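Local coordinates for protein beta-N-acetylhexosaminidase (Arthrobacter aurescens, PDB 3RCN) that probably hydrolyses terminal non-reducing N-acetyl-D-hexosamine residues from N-acetyl-beta-D-hexosaminides, as a member of glycosyl hydrolase family 20, at residues 397-408 and 447-457; 426-434 and 473-481. All coordinates share one frame; numbering follows the deposited sequence.

Interaction 1: 397-408 and 447-457; sequences DVVMCPEHKLYL and GRLLGAQANIW
Tyr407 meets Trp457 edge to face: the indole NE1 edge is turned onto one face of the phenol ring, offset toward its rim, with Trp457 NE1 3.4 Å from Tyr407 CE2 and the planes at 60°. The opposite face of Tyr407 is covered by the backbone at Glu403, whose CA sits over the ring centre. Asn455 runs alongside the tyrosine, pointing the same way, its amide inclined 46° to the ring. Gln453, two residues earlier on the strand, holds that amide: its NE2 gives a straight 2.8 Å bond to Asn455 OD1, in the carbonyl plane and on a lone pair, while Gln453 OE1 is hydrogen-bonded to the hydroxyl of Tyr140. Upstream, strands 397-400 and 449-456 pair in parallel, with Met400 N bonded to Gly451 O (2.9 Å). After the loop the backbones meet again, Leu408 N reaching Asn455 O at 2.8 Å. Leu408 CD1 packs on Ala454 CB and Ile456 CG1, both at 3.9 Å. These strands belong to the catalytic alpha-beta barrel, and Tyr407 lies about 7 Å, side chain to side chain, from Glu316, the predicted proton donor. Glu403 and Trp457 on its two faces would restrict rotation of the Tyr407 ring, while the Gln453 bond fixes the turn of the Asn455 amide.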
loop_
_atom_site.group_PDB
_atom_site.type_symbol
_atom_site.label_atom_id
_atom_site.label_comp_id
_atom_site.label_asym_id
_atom_site.label_seq_id
_atom_site.Cartn_x
_atom_site.Cartn_y
_atom_site.Cartn_z
ATOM N N ASP A 397 -16.194 22.798 22.939
ATOM C CA ASP A 397 -15.428 23.077 21.720
ATOM C C ASP A 397 -16.012 22.281 20.558
ATOM O O ASP A 397 -16.443 21.150 20.723
ATOM C CB ASP A 397 -13.942 22.751 21.891
ATOM C CG ASP A 397 -13.209 23.779 22.737
ATOM O OD1 ASP A 397 -13.702 24.921 22.865
ATOM O OD2 ASP A 397 -12.134 23.444 23.275
ATOM N N VAL A 398 -16.026 22.886 19.384
ATOM C CA VAL A 398 -16.722 22.319 18.245
ATOM C C VAL A 398 -15.799 22.148 17.023
ATOM O O VAL A 398 -14.901 22.956 16.788
ATOM C CB VAL A 398 -17.905 23.226 17.875
ATOM C CG1 VAL A 398 -18.554 22.793 16.567
ATOM C CG2 VAL A 398 -18.914 23.246 19.003
ATOM N N VAL A 399 -16.012 21.071 16.275
ATOM C CA VAL A 399 -15.477 20.936 14.929
ATOM C C VAL A 399 -16.646 20.559 14.023
ATOM O O VAL A 399 -17.453 19.696 14.376
ATOM C CB VAL A 399 -14.376 19.868 14.855
ATOM C CG1 VAL A 399 -13.224 20.251 15.751
ATOM C CG2 VAL A 399 -14.913 18.528 15.271
HETATM N N MSE A 400 -16.769 21.226 12.878
HETATM C CA MSE A 400 -17.892 20.964 11.980
HETATM C C MSE A 400 -17.612 19.828 10.991
HETATM O O MSE A 400 -16.572 19.788 10.326
HETATM C CB MSE A 400 -18.284 22.221 11.209
HETATM C CG MSE A 400 -18.647 23.390 12.085
HETATM SE SE MSE A 400 -20.298 23.082 13.076
HETATM C CE MSE A 400 -21.444 22.674 11.534
ATOM N N CYS A 401 -18.546 18.889 10.935
ATOM C CA CYS A 401 -18.578 17.888 9.895
ATOM C C CYS A 401 -20.020 17.603 9.522
ATOM O O CYS A 401 -20.552 16.543 9.843
ATOM C CB CYS A 401 -17.867 16.611 10.345
ATOM S SG CYS A 401 -18.217 16.089 12.028
ATOM N N PRO A 402 -20.669 18.560 8.853
ATOM C CA PRO A 402 -22.086 18.402 8.499
ATOM C C PRO A 402 -22.294 17.185 7.604
ATOM O O PRO A 402 -21.555 17.010 6.643
ATOM C CB PRO A 402 -22.404 19.684 7.724
ATOM C CG PRO A 402 -21.324 20.648 8.088
ATOM C CD PRO A 402 -20.106 19.835 8.384
ATOM N N GLU A 403 -23.288 16.363 7.925
ATOM C CA GLU A 403 -23.607 15.177 7.144
ATOM C C GLU A 403 -24.009 15.502 5.708
ATOM O O GLU A 403 -23.852 14.680 4.822
ATOM C CB GLU A 403 -24.729 14.380 7.817
ATOM C CG GLU A 403 -25.157 13.125 7.044
ATOM C CD GLU A 403 -26.469 12.521 7.554
ATOM O OE1 GLU A 403 -27.170 13.166 8.370
ATOM O OE2 GLU A 403 -26.804 11.395 7.125
ATOM N N HIS A 404 -24.564 16.682 5.476
ATOM C CA HIS A 404 -25.030 17.013 4.134
ATOM C C HIS A 404 -23.999 17.789 3.318
ATOM O O HIS A 404 -24.285 18.247 2.209
ATOM C CB HIS A 404 -26.386 17.717 4.161
ATOM C CG HIS A 404 -26.409 18.956 4.993
ATOM N ND1 HIS A 404 -26.316 18.931 6.369
ATOM C CD2 HIS A 404 -26.529 20.260 4.647
ATOM C CE1 HIS A 404 -26.372 20.167 6.834
ATOM N NE2 HIS A 404 -26.500 20.993 5.810
ATOM N N LYS A 405 -22.809 17.954 3.889
ATOM C CA LYS A 405 -21.718 18.679 3.237
ATOM C C LYS A 405 -20.452 17.835 3.110
ATOM O O LYS A 405 -19.939 17.619 2.027
ATOM C CB LYS A 405 -21.393 19.960 4.012
ATOM C CG LYS A 405 -22.521 20.979 4.074
ATOM C CD LYS A 405 -22.984 21.368 2.680
ATOM C CE LYS A 405 -23.933 22.547 2.738
ATOM N NZ LYS A 405 -25.028 22.310 3.713
ATOM N N LEU A 406 -19.924 17.445 4.262
ATOM C CA LEU A 406 -18.616 16.823 4.422
ATOM C C LEU A 406 -18.517 15.291 4.483
ATOM O O LEU A 406 -17.488 14.771 4.930
ATOM C CB LEU A 406 -17.849 17.486 5.563
ATOM C CG LEU A 406 -17.595 18.972 5.307
ATOM C CD1 LEU A 406 -16.612 19.535 6.312
ATOM C CD2 LEU A 406 -17.082 19.180 3.898
ATOM N N TYR A 407 -19.602 14.571 4.203
ATOM C CA TYR A 407 -19.534 13.100 4.224
ATOM C C TYR A 407 -19.146 12.542 2.854
ATOM O O TYR A 407 -19.894 12.665 1.876
ATOM C CB TYR A 407 -20.849 12.472 4.717
ATOM C CG TYR A 407 -21.011 12.490 6.230
ATOM C CD1 TYR A 407 -20.274 13.363 7.018
ATOM C CD2 TYR A 407 -21.875 11.611 6.871
ATOM C CE1 TYR A 407 -20.406 13.375 8.390
ATOM C CE2 TYR A 407 -22.015 11.616 8.257
ATOM C CZ TYR A 407 -21.276 12.504 9.006
ATOM O OH TYR A 407 -21.398 12.529 10.379
ATOM N N LEU A 408 -17.972 11.918 2.794
ATOM C CA LEU A 408 -17.368 11.546 1.519
ATOM C C LEU A 408 -17.761 10.157 1.023
ATOM O O LEU A 408 -17.414 9.771 -0.088
ATOM C CB LEU A 408 -15.843 11.676 1.591
ATOM C CG LEU A 408 -15.301 13.066 1.925
ATOM C CD1 LEU A 408 -13.770 13.068 2.000
ATOM C CD2 LEU A 408 -15.800 14.080 0.908
ATOM N N GLY A 447 -17.845 28.383 24.047
ATOM C CA GLY A 447 -17.272 27.332 23.229
ATOM C C GLY A 447 -16.500 27.973 22.097
ATOM O O GLY A 447 -16.858 29.072 21.650
ATOM N N ARG A 448 -15.442 27.309 21.635
ATOM C CA ARG A 448 -14.690 27.819 20.488
ATOM C C ARG A 448 -14.663 26.857 19.314
ATOM O O ARG A 448 -14.666 25.641 19.495
ATOM C CB ARG A 448 -13.267 28.234 20.882
ATOM C CG ARG A 448 -12.545 27.292 21.836
ATOM C CD ARG A 448 -11.174 27.847 22.213
ATOM N NE ARG A 448 -10.307 28.006 21.044
ATOM C CZ ARG A 448 -9.319 27.171 20.719
ATOM N NH1 ARG A 448 -9.065 26.114 21.481
ATOM N NH2 ARG A 448 -8.579 27.393 19.637
ATOM N N LEU A 449 -14.614 27.418 18.108
ATOM C CA LEU A 449 -14.602 26.613 16.895
ATOM C C LEU A 449 -13.163 26.270 16.580
ATOM O O LEU A 449 -12.351 27.152 16.292
ATOM C CB LEU A 449 -15.189 27.393 15.726
ATOM C CG LEU A 449 -16.359 26.742 15.004
ATOM C CD1 LEU A 449 -16.589 27.407 13.663
ATOM C CD2 LEU A 449 -16.070 25.275 14.813
ATOM N N LEU A 450 -12.848 24.983 16.651
ATOM C CA LEU A 450 -11.504 24.516 16.377
ATOM C C LEU A 450 -11.231 24.385 14.879
ATOM O O LEU A 450 -10.110 24.618 14.418
ATOM C CB LEU A 450 -11.272 23.183 17.076
ATOM C CG LEU A 450 -11.500 23.211 18.576
ATOM C CD1 LEU A 450 -10.929 21.959 19.196
ATOM C CD2 LEU A 450 -10.845 24.456 19.131
ATOM N N GLY A 451 -12.262 24.002 14.131
ATOM C CA GLY A 451 -12.104 23.692 12.722
ATOM C C GLY A 451 -13.183 22.770 12.169
ATOM O O GLY A 451 -14.325 22.732 12.658
ATOM N N ALA A 452 -12.813 22.044 11.119
ATOM C CA ALA A 452 -13.741 21.166 10.414
ATOM C C ALA A 452 -13.115 19.807 10.100
ATOM O O ALA A 452 -11.916 19.605 10.288
ATOM C CB ALA A 452 -14.265 21.834 9.136
ATOM N N GLN A 453 -13.949 18.864 9.676
ATOM C CA GLN A 453 -13.478 17.525 9.380
ATOM C C GLN A 453 -14.340 16.855 8.307
ATOM O O GLN A 453 -15.557 17.026 8.281
ATOM C CB GLN A 453 -13.473 16.736 10.684
ATOM C CG GLN A 453 -13.346 15.253 10.581
ATOM C CD GLN A 453 -13.468 14.614 11.952
ATOM O OE1 GLN A 453 -12.719 14.955 12.869
ATOM N NE2 GLN A 453 -14.432 13.709 12.113
ATOM N N ALA A 454 -13.709 16.091 7.423
ATOM C CA ALA A 454 -14.445 15.307 6.442
ATOM C C ALA A 454 -14.453 13.841 6.880
ATOM O O ALA A 454 -13.435 13.316 7.334
ATOM C CB ALA A 454 -13.819 15.452 5.061
ATOM N N ASN A 455 -15.606 13.191 6.755
ATOM C CA ASN A 455 -15.755 11.804 7.197
ATOM C C ASN A 455 -15.935 10.836 6.032
ATOM O O ASN A 455 -16.747 11.072 5.139
ATOM C CB ASN A 455 -16.936 11.661 8.170
ATOM C CG ASN A 455 -16.747 12.475 9.440
ATOM O OD1 ASN A 455 -15.632 12.839 9.788
ATOM N ND2 ASN A 455 -17.841 12.755 10.141
ATOM N N ILE A 456 -15.163 9.755 6.044
ATOM C CA ILE A 456 -15.309 8.705 5.049
ATOM C C ILE A 456 -15.784 7.408 5.717
ATOM O O ILE A 456 -14.990 6.679 6.325
ATOM C CB ILE A 456 -13.930 8.464 4.396
ATOM C CG1 ILE A 456 -13.294 9.812 4.025
ATOM C CG2 ILE A 456 -14.030 7.531 3.197
ATOM C CD1 ILE A 456 -11.825 9.719 3.675
ATOM N N TRP A 457 -17.058 7.070 5.528
ATOM C CA TRP A 457 -17.599 5.854 6.124
ATOM C C TRP A 457 -17.427 4.728 5.125
ATOM O O TRP A 457 -17.667 4.910 3.941
ATOM C CB TRP A 457 -19.060 6.038 6.508
ATOM C CG TRP A 457 -19.229 7.138 7.509
ATOM C CD1 TRP A 457 -19.627 8.417 7.258
ATOM C CD2 TRP A 457 -18.957 7.068 8.911
ATOM N NE1 TRP A 457 -19.627 9.141 8.413
ATOM C CE2 TRP A 457 -19.225 8.336 9.449
ATOM C CE3 TRP A 457 -18.529 6.047 9.768
ATOM C CZ2 TRP A 457 -19.084 8.622 10.808
ATOM C CZ3 TRP A 457 -18.383 6.325 11.113
ATOM C CH2 TRP A 457 -18.660 7.605 11.622
#

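Interaction 2: 426-434 and 473-481; sequences TTLQAVYEF and PRLSAISEV
Helices 428-432 and 474-481 run nearly parallel, their axes 16° apart and 8.7 Å distant at closest approach, with Leu428 beside Arg474 and Tyr432 beside Ala477. Leu428 CD1 lies against Arg474 CA and Ala477 CB, 3.8 Å from the latter. Tyr432 carries the polar end: with CG anti to the backbone N (chi1 -178°), its ring extends past Ala477, Tyr432 CD1 3.8 Å from Ala477 CB, and its hydroxyl donates to Glu480 OE2 at 2.7 Å. Glu480 OE2 lies at the ring edge, near its plane, and is itself approached on its anti side, ring and carboxylate planes 61° apart. OE2 also pairs with Arg497, so it serves two partners. Replacing Tyr432 by a phenylalanine would probably cost Glu480 OE2 its hydroxyl donor, leaving the Arg497 salt bridge without this second partner on the same oxygen. Val481 CG1 touches the edge of the Phe434 ring at 4.0 Å. Elsewhere Arg474 NH1 makes a weak bond to Thr426 O (3.1 Å), its stronger partner being His410 O. Helix 491-508 closes one flank, Leu498 against Leu428 and Phe494 stacked with Tyr432, while the strand pair 397-400 and 449-456 lies inward, its following loop bringing Pro402 against Phe434.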
loop_
_atom_site.group_PDB
_atom_site.type_symbol
_atom_site.label_atom_id
_atom_site.label_comp_id
_atom_site.label_asym_id
_atom_site.label_seq_id
_atom_site.Cartn_x
_atom_site.Cartn_y
_atom_site.Cartn_z
ATOM N N THR A 426 -23.107 15.052 -3.338
ATOM C CA THR A 426 -22.150 16.001 -2.798
ATOM C C THR A 426 -21.018 16.132 -3.798
ATOM O O THR A 426 -20.171 15.235 -3.918
ATOM C CB THR A 426 -21.554 15.462 -1.493
ATOM O OG1 THR A 426 -22.605 15.053 -0.603
ATOM C CG2 THR A 426 -20.648 16.512 -0.840
ATOM N N THR A 427 -20.936 17.282 -4.451
ATOM C CA THR A 427 -20.068 17.368 -5.611
ATOM C C THR A 427 -18.780 18.082 -5.265
ATOM O O THR A 427 -18.625 18.622 -4.166
ATOM C CB THR A 427 -20.757 18.131 -6.754
ATOM O OG1 THR A 427 -20.948 19.497 -6.365
ATOM C CG2 THR A 427 -22.106 17.511 -7.072
ATOM N N LEU A 428 -17.877 18.130 -6.235
ATOM C CA LEU A 428 -16.598 18.792 -6.045
ATOM C C LEU A 428 -16.802 20.284 -5.783
ATOM O O LEU A 428 -16.160 20.864 -4.914
ATOM C CB LEU A 428 -15.707 18.586 -7.270
ATOM C CG LEU A 428 -14.323 19.203 -7.122
ATOM C CD1 LEU A 428 -13.568 18.565 -5.950
ATOM C CD2 LEU A 428 -13.563 19.030 -8.416
ATOM N N GLN A 429 -17.701 20.901 -6.540
ATOM C CA GLN A 429 -17.923 22.331 -6.425
ATOM C C GLN A 429 -18.679 22.657 -5.132
ATOM O O GLN A 429 -18.320 23.586 -4.414
ATOM C CB GLN A 429 -18.670 22.849 -7.653
ATOM C CG GLN A 429 -18.979 24.337 -7.642
ATOM C CD GLN A 429 -19.817 24.754 -8.846
ATOM O OE1 GLN A 429 -20.121 25.926 -9.024
ATOM N NE2 GLN A 429 -20.192 23.787 -9.679
ATOM N N ALA A 430 -19.711 21.876 -4.830
ATOM C CA ALA A 430 -20.491 22.088 -3.619
ATOM C C ALA A 430 -19.584 22.081 -2.389
ATOM O O ALA A 430 -19.647 22.968 -1.546
ATOM C CB ALA A 430 -21.577 21.028 -3.497
ATOM N N VAL A 431 -18.733 21.070 -2.309
ATOM C CA VAL A 431 -17.812 20.895 -1.202
ATOM C C VAL A 431 -16.788 22.032 -1.138
ATOM O O VAL A 431 -16.287 22.365 -0.062
ATOM C CB VAL A 431 -17.093 19.528 -1.342
ATOM C CG1 VAL A 431 -15.628 19.621 -0.960
ATOM C CG2 VAL A 431 -17.817 18.464 -0.545
ATOM N N TYR A 432 -16.466 22.619 -2.290
ATOM C CA TYR A 432 -15.455 23.669 -2.334
ATOM C C TYR A 432 -16.030 24.983 -1.865
ATOM O O TYR A 432 -15.302 25.874 -1.429
ATOM C CB TYR A 432 -14.906 23.853 -3.741
ATOM C CG TYR A 432 -13.805 24.900 -3.838
ATOM C CD1 TYR A 432 -12.546 24.668 -3.282
ATOM C CD2 TYR A 432 -14.011 26.109 -4.507
ATOM C CE1 TYR A 432 -11.529 25.613 -3.376
ATOM C CE2 TYR A 432 -13.001 27.063 -4.601
ATOM C CZ TYR A 432 -11.763 26.803 -4.037
ATOM O OH TYR A 432 -10.755 27.733 -4.121
ATOM N N GLU A 433 -17.341 25.101 -1.978
ATOM C CA GLU A 433 -18.041 26.311 -1.586
ATOM C C GLU A 433 -18.610 26.257 -0.156
ATOM O O GLU A 433 -19.254 27.189 0.287
ATOM C CB GLU A 433 -19.093 26.649 -2.635
ATOM C CG GLU A 433 -18.449 26.955 -4.001
ATOM C CD GLU A 433 -19.452 27.404 -5.051
ATOM O OE1 GLU A 433 -20.682 27.302 -4.796
ATOM O OE2 GLU A 433 -19.005 27.860 -6.131
ATOM N N PHE A 434 -18.339 25.170 0.562
ATOM C CA PHE A 434 -18.775 24.982 1.948
ATOM C C PHE A 434 -18.221 25.970 2.984
ATOM O O PHE A 434 -17.080 26.416 2.882
ATOM C CB PHE A 434 -18.431 23.564 2.407
ATOM C CG PHE A 434 -18.391 23.405 3.909
ATOM C CD1 PHE A 434 -19.539 23.072 4.622
ATOM C CD2 PHE A 434 -17.197 23.586 4.610
ATOM C CE1 PHE A 434 -19.495 22.926 6.009
ATOM C CE2 PHE A 434 -17.145 23.450 6.004
ATOM C CZ PHE A 434 -18.288 23.116 6.697
ATOM N N PRO A 473 -11.374 13.497 -5.985
ATOM C CA PRO A 473 -10.731 14.797 -5.734
ATOM C C PRO A 473 -11.303 15.663 -4.583
ATOM O O PRO A 473 -10.682 16.662 -4.220
ATOM C CB PRO A 473 -10.882 15.507 -7.080
ATOM C CG PRO A 473 -12.200 15.011 -7.583
ATOM C CD PRO A 473 -12.316 13.579 -7.120
ATOM N N ARG A 474 -12.497 15.347 -4.087
ATOM C CA ARG A 474 -13.165 16.197 -3.090
ATOM C C ARG A 474 -12.293 16.621 -1.912
ATOM O O ARG A 474 -12.290 17.780 -1.539
ATOM C CB ARG A 474 -14.441 15.533 -2.570
ATOM C CG ARG A 474 -15.545 15.543 -3.593
ATOM C CD ARG A 474 -16.786 14.906 -3.041
ATOM N NE ARG A 474 -16.619 13.477 -2.833
ATOM C CZ ARG A 474 -17.579 12.680 -2.385
ATOM N NH1 ARG A 474 -18.779 13.172 -2.087
ATOM N NH2 ARG A 474 -17.340 11.392 -2.233
ATOM N N LEU A 475 -11.549 15.686 -1.340
ATOM C CA LEU A 475 -10.674 15.983 -0.214
ATOM C C LEU A 475 -9.589 17.027 -0.557
ATOM O O LEU A 475 -9.043 17.687 0.330
ATOM C CB LEU A 475 -10.036 14.689 0.289
ATOM C CG LEU A 475 -9.368 14.759 1.654
ATOM C CD1 LEU A 475 -10.286 15.463 2.646
ATOM C CD2 LEU A 475 -9.009 13.361 2.155
ATOM N N SER A 476 -9.272 17.178 -1.840
ATOM C CA SER A 476 -8.313 18.197 -2.250
ATOM C C SER A 476 -8.935 19.584 -2.127
ATOM O O SER A 476 -8.299 20.523 -1.639
ATOM C CB SER A 476 -7.836 17.968 -3.685
ATOM O OG SER A 476 -7.146 16.740 -3.808
ATOM N N ALA A 477 -10.178 19.706 -2.584
ATOM C CA ALA A 477 -10.920 20.958 -2.473
ATOM C C ALA A 477 -11.191 21.314 -0.997
ATOM O O ALA A 477 -11.049 22.469 -0.571
ATOM C CB ALA A 477 -12.214 20.851 -3.249
ATOM N N ILE A 478 -11.569 20.302 -0.224
ATOM C CA ILE A 478 -11.749 20.438 1.214
ATOM C C ILE A 478 -10.468 20.899 1.916
ATOM O O ILE A 478 -10.517 21.760 2.788
ATOM C CB ILE A 478 -12.293 19.125 1.823
ATOM C CG1 ILE A 478 -13.790 19.007 1.542
ATOM C CG2 ILE A 478 -12.069 19.078 3.308
ATOM C CD1 ILE A 478 -14.291 17.590 1.401
ATOM N N SER A 479 -9.320 20.346 1.542
ATOM C CA SER A 479 -8.072 20.750 2.190
ATOM C C SER A 479 -7.833 22.244 2.004
ATOM O O SER A 479 -7.243 22.892 2.873
ATOM C CB SER A 479 -6.866 19.947 1.677
ATOM O OG SER A 479 -6.449 20.367 0.380
ATOM N N GLU A 480 -8.295 22.788 0.876
ATOM C CA GLU A 480 -8.157 24.219 0.607
ATOM C C GLU A 480 -9.120 25.035 1.473
ATOM O O GLU A 480 -8.755 26.061 2.051
ATOM C CB GLU A 480 -8.372 24.531 -0.876
ATOM C CG GLU A 480 -8.202 26.006 -1.195
ATOM C CD GLU A 480 -7.645 26.279 -2.590
ATOM O OE1 GLU A 480 -6.554 25.763 -2.906
ATOM O OE2 GLU A 480 -8.292 27.023 -3.358
ATOM N N VAL A 481 -10.359 24.566 1.552
ATOM C CA VAL A 481 -11.348 25.198 2.406
ATOM C C VAL A 481 -10.823 25.297 3.842
ATOM O O VAL A 481 -10.998 26.318 4.490
ATOM C CB VAL A 481 -12.698 24.442 2.359
ATOM C CG1 VAL A 481 -13.663 24.981 3.406
ATOM C CG2 VAL A 481 -13.309 24.507 0.952
#

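In the fold
Both contacts are buried and lie in the catalytic domain, but interaction 1 belongs to the barrel wall and interaction 2 to the helical layer outside it. The first is held mainly by backbone bonds, along the parallel strands and again beyond them at 406-408, with side chains packing along its length; the second depends on side chains, largely apolar, with a tyrosine–glutamate bond and a weak arginine–carbonyl bond among the packing. They adjoin: Leu408 O is 2.7 Å from Arg474 NH2, and Pro402 CG is 3.6 Å from Phe434 CE1. Leu408 also packs on Ile478, so the loop after strand 397-400 rests on helix 474-483. Along the chain the two contacts interlock: each pairs segments that flank one of the other's.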